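Local coordinates for beta-methylmalyl-CoA dehydratase (Chloroflexus aurantiacus, PDB 4E3E), which catalyses the reversible dehydration of (2R,3S)-beta-methylmalyl-CoA to mesaconyl-CoA in the glyoxylate assimilation cycle, at residues F11-R15 with V111-Q116; Q116-T122 with V148-D152. One frame throughout, in Å; residues are numbered along the deposited sequence.

Contacts 1 and 2 sit at one end of the hot-dog sheet, their centres about 11 Å apart, and share Gln116, the last residue of strand 104-116. Contact 1 lays the N-terminal 3-10 turn on this strand; contact 2 joins the hairpin loop that follows it to the end of strand 138-149. The two are also bonded: Phe11 N lies 2.9 Å from Arg149 O and Glu12 OE2 2.8 Å from Asp152 N, both probable hydrogen bonds. One sulfate, probably from the crystallisation liquor, bridges them, with Arg115 NH1 2.8 Å from its O3 and Lys118 NZ 2.7 Å from its O2. Ile85, a substrate-binding residue by similarity, lies about 4 Å from Arg149, side chain to side chain.

Contact 1: residues F11-R15 with V111-Q116; sequences FEDFR and VIGLRQ. With SO4 (sulfate ion), chain C.
Residues 11-13 form a short 3-10 turn, closed by Phe14 N to Phe11 O at 3.2 Å, and the chain then extends through Phe14 and Arg15. The segment lies over strand residues 111-116 with Phe11 nearest Gln116 (CA-CA 8.0 Å) and Arg15 nearest Val111 (6.8 Å). No hydrogen bond joins the two; they pack through apolar side chains and against backbone. Phe11, chi1 t and chi2 71°, reaches the strand backbone, its CZ 3.5 Å from Gln116 N and its CE1 3.8 Å from Leu114 CD2. Leu114, in the mt rotamer, also meets Phe14, whose CB is 3.8 Å from the same CD2. Phe14, chi1 m, starts toward the strand, but its ring leads away, leaving CD1 3.9 Å from CG2 of Val111 (chi1 t). Arg15 O lies 3.4 Å from Val111 CB. The Arg15 side chain, m at chi1 and chi2, curls back so that NH1 donates to Glu12 O (2.7 Å) and Phe14 O (2.9 Å). On the strand, Arg115 points away, and its NH1 holds sulfate O3 at 2.8 Å. Ile112 and Gly113 face Tyr126 in a classic beta bulge. Here the N-terminal segment covers an edge-proximal strand of the antiparallel sheet of a hot-dog fold.

Contact 2: residues Q116-T122 with V148-D152; sequences QNKDGKT and VRKRD. With SO4 (sulfate ion), chain C.
In this hot-dog fold, strands 104-116 and 122-132 form a beta hairpin whose loop, residues 116-122, meets the end of strand 138-149. Asn117 to Gly120 make a type I turn, with Gly120 N to Asn117 O at 3.0 Å; Gly120 then adopts positive phi (68/7), and Asn117 N to Thr122 O at 2.8 Å closes the loop. Asp119, chi1 p, forms an Asx turn through OD1 to Lys121 N (3.0 Å).

Lys150 has the largest area covered. Its side chain points toward the loop with chi1 m, chi2 t, chi3 p and chi4 t, laying CD 3.2 Å from Gly120 O and bringing NZ to Gln116 OE1 at 2.9 Å; a second bond from NZ to Gly120 O, 3.5 Å, is weak. The ammonium is also held by the carbonyls of Ala155 and Pro153, so it ties the hairpin loop to the chain that follows the strand. Its backbone N donates to Lys121 O (3.1 Å).

Thr122 comes next. It pairs with Arg149 in an antiparallel non-hydrogen-bonded bridge, CA-CA 4.6 Å, from which the side chains diverge, and its CA approaches Val148 O at 3.3 Å. With chi1 p, Thr122 OG1 accepts from Asn117 ND2 (2.8 Å), bracing the loop across its base.

Gln116, extended at chi1 and chi2, turns its amide at chi3 -67° to present OE1 to Lys150. At the tip of the turn, Lys118 NZ donates to sulfate O2 at 2.7 Å.

Contact 1: residues F11-R15 with V111-Q116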
ATOM      1  N   PHE A  11       7.292  32.688   9.957  1.00 39.90           N
ATOM      2  CA  PHE A  11       7.941  33.599   9.005  1.00 37.95           C
ATOM      3  C   PHE A  11       9.126  34.368   9.592  1.00 40.81           C
ATOM      4  O   PHE A  11      10.200  34.411   8.978  1.00 39.64           O
ATOM      5  CB  PHE A  11       6.949  34.563   8.336  1.00 38.14           C
ATOM      6  CG  PHE A  11       7.605  35.537   7.384  1.00 40.93           C
ATOM      7  CD1 PHE A  11       8.128  35.098   6.164  1.00 39.89           C
ATOM      8  CD2 PHE A  11       7.723  36.885   7.715  1.00 43.87           C
ATOM      9  CE1 PHE A  11       8.740  35.984   5.288  1.00 40.80           C
ATOM     10  CE2 PHE A  11       8.333  37.776   6.845  1.00 46.09           C
ATOM     11  CZ  PHE A  11       8.842  37.324   5.629  1.00 46.31           C
ATOM     12  N   GLU A  12       8.932  34.949  10.780  1.00 42.98           N
ATOM     13  CA  GLU A  12       9.961  35.775  11.427  1.00 44.91           C
ATOM     14  C   GLU A  12      11.189  34.968  11.867  1.00 42.11           C
ATOM     15  O   GLU A  12      12.237  35.535  12.191  1.00 43.20           O
ATOM     16  CB  GLU A  12       9.374  36.582  12.602  1.00 46.90           C
ATOM     17  CG  GLU A  12       8.850  35.759  13.777  1.00 48.67           C
ATOM     18  CD  GLU A  12       7.358  35.456  13.691  1.00 50.06           C
ATOM     19  OE1 GLU A  12       6.906  34.890  12.667  1.00 47.62           O
ATOM     20  OE2 GLU A  12       6.638  35.773  14.664  1.00 52.92           O
ATOM     21  N   ASP A  13      11.049  33.645  11.863  1.00 40.48           N
ATOM     22  CA  ASP A  13      12.127  32.751  12.267  1.00 40.79           C
ATOM     23  C   ASP A  13      13.185  32.560  11.188  1.00 40.60           C
ATOM     24  O   ASP A  13      14.303  32.144  11.490  1.00 43.56           O
ATOM     25  CB  ASP A  13      11.570  31.395  12.705  1.00 39.79           C
ATOM     26  CG  ASP A  13      10.636  31.506  13.897  1.00 42.18           C
ATOM     27  OD1 ASP A  13      10.849  32.392  14.758  1.00 45.74           O
ATOM     28  OD2 ASP A  13       9.684  30.707  13.974  1.00 43.14           O
ATOM     29  N   PHE A  14      12.833  32.861   9.940  1.00 38.78           N
ATOM     30  CA  PHE A  14      13.738  32.648   8.817  1.00 39.82           C
ATOM     31  C   PHE A  14      14.786  33.747   8.684  1.00 39.99           C
ATOM     32  O   PHE A  14      14.508  34.918   8.936  1.00 43.85           O
ATOM     33  CB  PHE A  14      12.956  32.501   7.509  1.00 38.06           C
ATOM     34  CG  PHE A  14      12.156  31.228   7.417  1.00 36.90           C
ATOM     35  CD1 PHE A  14      12.796  29.991   7.249  1.00 35.44           C
ATOM     36  CD2 PHE A  14      10.762  31.260   7.485  1.00 31.93           C
ATOM     37  CE1 PHE A  14      12.054  28.813   7.163  1.00 33.02           C
ATOM     38  CE2 PHE A  14      10.019  30.090   7.399  1.00 33.45           C
ATOM     39  CZ  PHE A  14      10.662  28.865   7.234  1.00 33.15           C
ATOM     40  N   ARG A  15      15.995  33.351   8.300  1.00 40.99           N
ATOM     41  CA  ARG A  15      17.068  34.300   8.040  1.00 45.51           C
ATOM     42  C   ARG A  15      17.598  34.126   6.626  1.00 44.14           C
ATOM     43  O   ARG A  15      17.917  33.006   6.210  1.00 41.17           O
ATOM     44  CB  ARG A  15      18.207  34.134   9.049  1.00 48.17           C
ATOM     45  CG  ARG A  15      17.857  34.551  10.470  1.00 53.06           C
ATOM     46  CD  ARG A  15      17.497  36.028  10.554  1.00 58.39           C
ATOM     47  NE  ARG A  15      17.116  36.423  11.907  1.00 69.91           N
ATOM     48  CZ  ARG A  15      15.901  36.270  12.431  1.00 65.23           C
ATOM     49  NH1 ARG A  15      14.920  35.724  11.722  1.00 53.98           N
ATOM     50  NH2 ARG A  15      15.667  36.667  13.676  1.00 74.13           N
ATOM     51  N   VAL A 111      17.565  29.527   2.491  1.00 34.31           N
ATOM     52  CA  VAL A 111      16.677  30.670   2.320  1.00 34.38           C
ATOM     53  C   VAL A 111      17.345  31.681   1.384  1.00 36.65           C
ATOM     54  O   VAL A 111      18.444  32.184   1.672  1.00 36.27           O
ATOM     55  CB  VAL A 111      16.313  31.327   3.664  1.00 35.07           C
ATOM     56  CG1 VAL A 111      15.387  32.518   3.446  1.00 34.80           C
ATOM     57  CG2 VAL A 111      15.667  30.310   4.590  1.00 33.33           C
ATOM     58  N   ILE A 112      16.686  31.954   0.260  1.00 35.61           N
ATOM     59  CA  ILE A 112      17.222  32.851  -0.764  1.00 36.55           C
ATOM     60  C   ILE A 112      16.322  34.060  -0.978  1.00 35.93           C
ATOM     61  O   ILE A 112      16.601  34.903  -1.825  1.00 37.09           O
ATOM     62  CB  ILE A 112      17.441  32.128  -2.117  1.00 39.14           C
ATOM     63  CG1 ILE A 112      16.108  31.601  -2.693  1.00 35.78           C
ATOM     64  CG2 ILE A 112      18.499  31.037  -1.975  1.00 35.64           C
ATOM     65  CD1 ILE A 112      16.177  31.188  -4.156  1.00 31.04           C
ATOM     66  N   GLY A 113      15.236  34.138  -0.215  1.00 34.79           N
ATOM     67  CA  GLY A 113      14.321  35.262  -0.330  1.00 37.10           C
ATOM     68  C   GLY A 113      13.334  35.353   0.810  1.00 36.50           C
ATOM     69  O   GLY A 113      12.899  34.331   1.342  1.00 35.17           O
ATOM     70  N   LEU A 114      12.999  36.589   1.182  1.00 36.88           N
ATOM     71  CA  LEU A 114      11.983  36.882   2.186  1.00 36.80           C
ATOM     72  C   LEU A 114      11.211  38.137   1.800  1.00 37.20           C
ATOM     73  O   LEU A 114      11.805  39.121   1.348  1.00 40.40           O
ATOM     74  CB  LEU A 114      12.621  37.105   3.566  1.00 37.60           C
ATOM     75  CG  LEU A 114      13.301  35.955   4.316  1.00 39.70           C
ATOM     76  CD1 LEU A 114      14.010  36.464   5.571  1.00 43.34           C
ATOM     77  CD2 LEU A 114      12.285  34.872   4.657  1.00 34.37           C
ATOM     78  N   ARG A 115       9.893  38.102   1.976  1.00 34.13           N
ATOM     79  CA  ARG A 115       9.062  39.296   1.831  1.00 40.52           C
ATOM     80  C   ARG A 115       7.812  39.205   2.702  1.00 40.59           C
ATOM     81  O   ARG A 115       6.901  38.417   2.420  1.00 37.51           O
ATOM     82  CB  ARG A 115       8.664  39.573   0.367  1.00 41.18           C
ATOM     83  CG  ARG A 115       7.868  40.876   0.212  1.00 42.45           C
ATOM     84  CD  ARG A 115       7.314  41.098  -1.191  1.00 46.62           C
ATOM     85  NE  ARG A 115       6.239  40.164  -1.542  1.00 50.25           N
ATOM     86  CZ  ARG A 115       4.935  40.407  -1.397  1.00 51.04           C
ATOM     87  NH1 ARG A 115       4.508  41.562  -0.893  1.00 52.84           N
ATOM     88  NH2 ARG A 115       4.048  39.484  -1.760  1.00 53.74           N
ATOM     89  N   GLN A 116       7.775  40.023   3.752  1.00 41.42           N
ATOM     90  CA  GLN A 116       6.600  40.103   4.605  1.00 43.20           C
ATOM     91  C   GLN A 116       5.436  40.617   3.774  1.00 43.49           C
ATOM     92  O   GLN A 116       5.606  41.538   2.988  1.00 46.31           O
ATOM     93  CB  GLN A 116       6.845  41.024   5.804  1.00 46.36           C
ATOM     94  CG  GLN A 116       5.607  41.204   6.669  1.00 47.81           C
ATOM     95  CD  GLN A 116       5.919  41.805   8.019  1.00 45.61           C
ATOM     96  OE1 GLN A 116       6.578  41.179   8.854  1.00 51.90           O
ATOM     97  NE2 GLN A 116       5.443  43.021   8.246  1.00 47.79           N
TER
HETATM   98  S   SO4 C 500       0.717  41.322  -1.273  0.50 50.70           S
HETATM   99  O1  SO4 C 500      -0.573  41.528  -0.577  0.50 50.16           O
HETATM  100  O2  SO4 C 500       0.930  42.376  -2.286  0.50 55.06           O
HETATM  101  O3  SO4 C 500       1.804  41.387  -0.266  0.50 46.10           O
HETATM  102  O4  SO4 C 500       0.705  40.003  -1.956  0.50 45.54           O

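Contact 2: residues Q116-T122 with V148-D152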
ATOM      1  N   GLN A 116       7.775  40.023   3.752  1.00 41.42           N
ATOM      2  CA  GLN A 116       6.600  40.103   4.605  1.00 43.20           C
ATOM      3  C   GLN A 116       5.436  40.617   3.774  1.00 43.49           C
ATOM      4  O   GLN A 116       5.606  41.538   2.988  1.00 46.31           O
ATOM      5  CB  GLN A 116       6.845  41.024   5.804  1.00 46.36           C
ATOM      6  CG  GLN A 116       5.607  41.204   6.669  1.00 47.81           C
ATOM      7  CD  GLN A 116       5.919  41.805   8.019  1.00 45.61           C
ATOM      8  OE1 GLN A 116       6.578  41.179   8.854  1.00 51.90           O
ATOM      9  NE2 GLN A 116       5.443  43.021   8.246  1.00 47.79           N
ATOM     10  N   ASN A 117       4.267  40.003   3.934  1.00 48.07           N
ATOM     11  CA  ASN A 117       3.074  40.461   3.234  1.00 42.69           C
ATOM     12  C   ASN A 117       2.567  41.798   3.757  1.00 49.60           C
ATOM     13  O   ASN A 117       2.875  42.194   4.891  1.00 50.01           O
ATOM     14  CB  ASN A 117       1.980  39.383   3.230  1.00 26.06           C
ATOM     15  CG  ASN A 117       2.248  38.304   2.211  1.00 33.22           C
ATOM     16  OD1 ASN A 117       2.401  38.588   1.014  1.00 49.43           O
ATOM     17  ND2 ASN A 117       2.320  37.045   2.667  1.00 46.51           N
ATOM     18  N   LYS A 118       1.807  42.496   2.916  1.00 47.94           N
ATOM     19  CA  LYS A 118       1.336  43.843   3.234  1.00 51.38           C
ATOM     20  C   LYS A 118       0.444  43.919   4.474  1.00 56.24           C
ATOM     21  O   LYS A 118       0.508  44.899   5.216  1.00 63.08           O
ATOM     22  CB  LYS A 118       0.667  44.488   2.021  1.00 60.09           C
ATOM     23  CG  LYS A 118       1.676  45.127   1.084  1.00 71.34           C
ATOM     24  CD  LYS A 118       1.203  45.097  -0.355  1.00 68.47           C
ATOM     25  CE  LYS A 118       2.380  45.199  -1.304  1.00 63.51           C
ATOM     26  NZ  LYS A 118       1.915  44.913  -2.680  1.00 62.90           N
ATOM     27  N   ASP A 119      -0.368  42.887   4.714  1.00 54.20           N
ATOM     28  CA  ASP A 119      -1.213  42.856   5.919  1.00 59.16           C
ATOM     29  C   ASP A 119      -0.419  42.575   7.210  1.00 58.42           C
ATOM     30  O   ASP A 119      -0.969  42.640   8.311  1.00 60.06           O
ATOM     31  CB  ASP A 119      -2.401  41.887   5.757  1.00 54.07           C
ATOM     32  CG  ASP A 119      -1.979  40.419   5.678  1.00 60.23           C
ATOM     33  OD1 ASP A 119      -0.777  40.098   5.819  1.00 62.70           O
ATOM     34  OD2 ASP A 119      -2.872  39.573   5.473  1.00 62.34           O
ATOM     35  N   GLY A 120       0.868  42.258   7.060  1.00 54.51           N
ATOM     36  CA  GLY A 120       1.763  41.998   8.192  1.00 55.78           C
ATOM     37  C   GLY A 120       1.487  40.732   8.999  1.00 63.83           C
ATOM     38  O   GLY A 120       2.117  40.516  10.040  1.00 60.91           O
ATOM     39  N   LYS A 121       0.555  39.900   8.526  1.00 58.81           N
ATOM     40  CA  LYS A 121       0.163  38.666   9.229  1.00 51.86           C
ATOM     41  C   LYS A 121       0.903  37.435   8.713  1.00 47.01           C
ATOM     42  O   LYS A 121       1.010  36.427   9.413  1.00 46.03           O
ATOM     43  CB  LYS A 121      -1.350  38.443   9.148  1.00 51.13           C
ATOM     44  CG  LYS A 121      -2.160  39.560   9.789  1.00 58.90           C
ATOM     45  CD  LYS A 121      -3.513  39.068  10.264  1.00 66.93           C
ATOM     46  CE  LYS A 121      -4.169  40.106  11.157  1.00 76.12           C
ATOM     47  NZ  LYS A 121      -5.462  39.607  11.690  1.00 83.17           N
ATOM     48  N   THR A 122       1.402  37.525   7.483  1.00 45.11           N
ATOM     49  CA  THR A 122       2.133  36.436   6.846  1.00 44.07           C
ATOM     50  C   THR A 122       3.339  36.984   6.083  1.00 43.13           C
ATOM     51  O   THR A 122       3.529  38.200   5.991  1.00 42.14           O
ATOM     52  CB  THR A 122       1.247  35.684   5.841  1.00 45.83           C
ATOM     53  OG1 THR A 122       0.714  36.626   4.904  1.00 49.31           O
ATOM     54  CG2 THR A 122       0.103  34.951   6.541  1.00 47.43           C
ATOM     55  N   VAL A 148       3.983  31.872   4.597  1.00 38.75           N
ATOM     56  CA  VAL A 148       4.082  31.323   5.955  1.00 41.01           C
ATOM     57  C   VAL A 148       3.507  32.277   6.999  1.00 40.23           C
ATOM     58  O   VAL A 148       3.715  33.498   6.927  1.00 41.35           O
ATOM     59  CB  VAL A 148       5.544  30.976   6.324  1.00 37.49           C
ATOM     60  CG1 VAL A 148       5.625  30.274   7.679  1.00 39.56           C
ATOM     61  CG2 VAL A 148       6.165  30.108   5.245  1.00 33.87           C
ATOM     62  N   ARG A 149       2.794  31.709   7.969  1.00 39.08           N
ATOM     63  CA  ARG A 149       2.273  32.466   9.096  1.00 44.14           C
ATOM     64  C   ARG A 149       3.384  33.098   9.922  1.00 44.21           C
ATOM     65  O   ARG A 149       4.448  32.504  10.131  1.00 41.75           O
ATOM     66  CB  ARG A 149       1.477  31.560  10.031  1.00 44.68           C
ATOM     67  CG  ARG A 149       0.159  31.061   9.491  1.00 41.92           C
ATOM     68  CD  ARG A 149      -0.554  30.252  10.563  1.00 48.28           C
ATOM     69  NE  ARG A 149      -1.688  29.526  10.005  1.00 47.39           N
ATOM     70  CZ  ARG A 149      -1.639  28.274   9.556  1.00 35.82           C
ATOM     71  NH1 ARG A 149      -0.512  27.568   9.603  1.00 58.90           N
ATOM     72  NH2 ARG A 149      -2.729  27.719   9.062  1.00 36.97           N
ATOM     73  N   LYS A 150       3.118  34.310  10.392  1.00 46.67           N
ATOM     74  CA  LYS A 150       3.909  34.888  11.456  1.00 45.10           C
ATOM     75  C   LYS A 150       3.311  34.390  12.761  1.00 47.13           C
ATOM     76  O   LYS A 150       2.089  34.328  12.902  1.00 52.49           O
ATOM     77  CB  LYS A 150       3.863  36.411  11.402  1.00 45.84           C
ATOM     78  CG  LYS A 150       4.762  37.018  10.342  1.00 45.78           C
ATOM     79  CD  LYS A 150       4.657  38.537  10.302  1.00 48.38           C
ATOM     80  CE  LYS A 150       5.338  39.195  11.496  1.00 49.88           C
ATOM     81  NZ  LYS A 150       5.340  40.681  11.382  1.00 57.74           N
ATOM     82  N   ARG A 151       4.166  34.012  13.704  1.00 42.96           N
ATOM     83  CA  ARG A 151       3.699  33.655  15.040  1.00 48.38           C
ATOM     84  C   ARG A 151       3.232  34.918  15.759  1.00 47.77           C
ATOM     85  O   ARG A 151       2.134  34.953  16.317  1.00 54.33           O
ATOM     86  CB  ARG A 151       4.801  32.944  15.820  1.00 44.73           C
ATOM     87  CG  ARG A 151       4.429  32.546  17.244  1.00 49.78           C
ATOM     88  CD  ARG A 151       5.633  31.980  17.977  1.00 51.27           C
ATOM     89  NE  ARG A 151       6.808  32.818  17.747  1.00 56.07           N
ATOM     90  CZ  ARG A 151       7.800  32.527  16.908  1.00 49.24           C
ATOM     91  NH1 ARG A 151       7.796  31.391  16.215  1.00 47.60           N
ATOM     92  NH2 ARG A 151       8.807  33.380  16.768  1.00 47.29           N
ATOM     93  N   ASP A 152       4.062  35.956  15.714  1.00 46.54           N
ATOM     94  CA  ASP A 152       3.737  37.236  16.324  1.00 50.32           C
ATOM     95  C   ASP A 152       3.535  38.310  15.248  1.00 52.25           C
ATOM     96  O   ASP A 152       4.509  38.757  14.643  1.00 54.89           O
ATOM     97  CB  ASP A 152       4.852  37.645  17.296  1.00 55.82           C
ATOM     98  CG  ASP A 152       4.670  39.057  17.864  1.00 55.80           C
ATOM     99  OD1 ASP A 152       3.514  39.527  17.996  1.00 49.88           O
ATOM    100  OD2 ASP A 152       5.705  39.689  18.185  1.00 63.21           O
TER
HETATM  101  S   SO4 C 500       0.717  41.322  -1.273  0.50 50.70           S
HETATM  102  O1  SO4 C 500      -0.573  41.528  -0.577  0.50 50.16           O
HETATM  103  O2  SO4 C 500       0.930  42.376  -2.286  0.50 55.06           O
HETATM  104  O3  SO4 C 500       1.804  41.387  -0.266  0.50 46.10           O
HETATM  105  O4  SO4 C 500       0.705  40.003  -1.956  0.50 45.54           O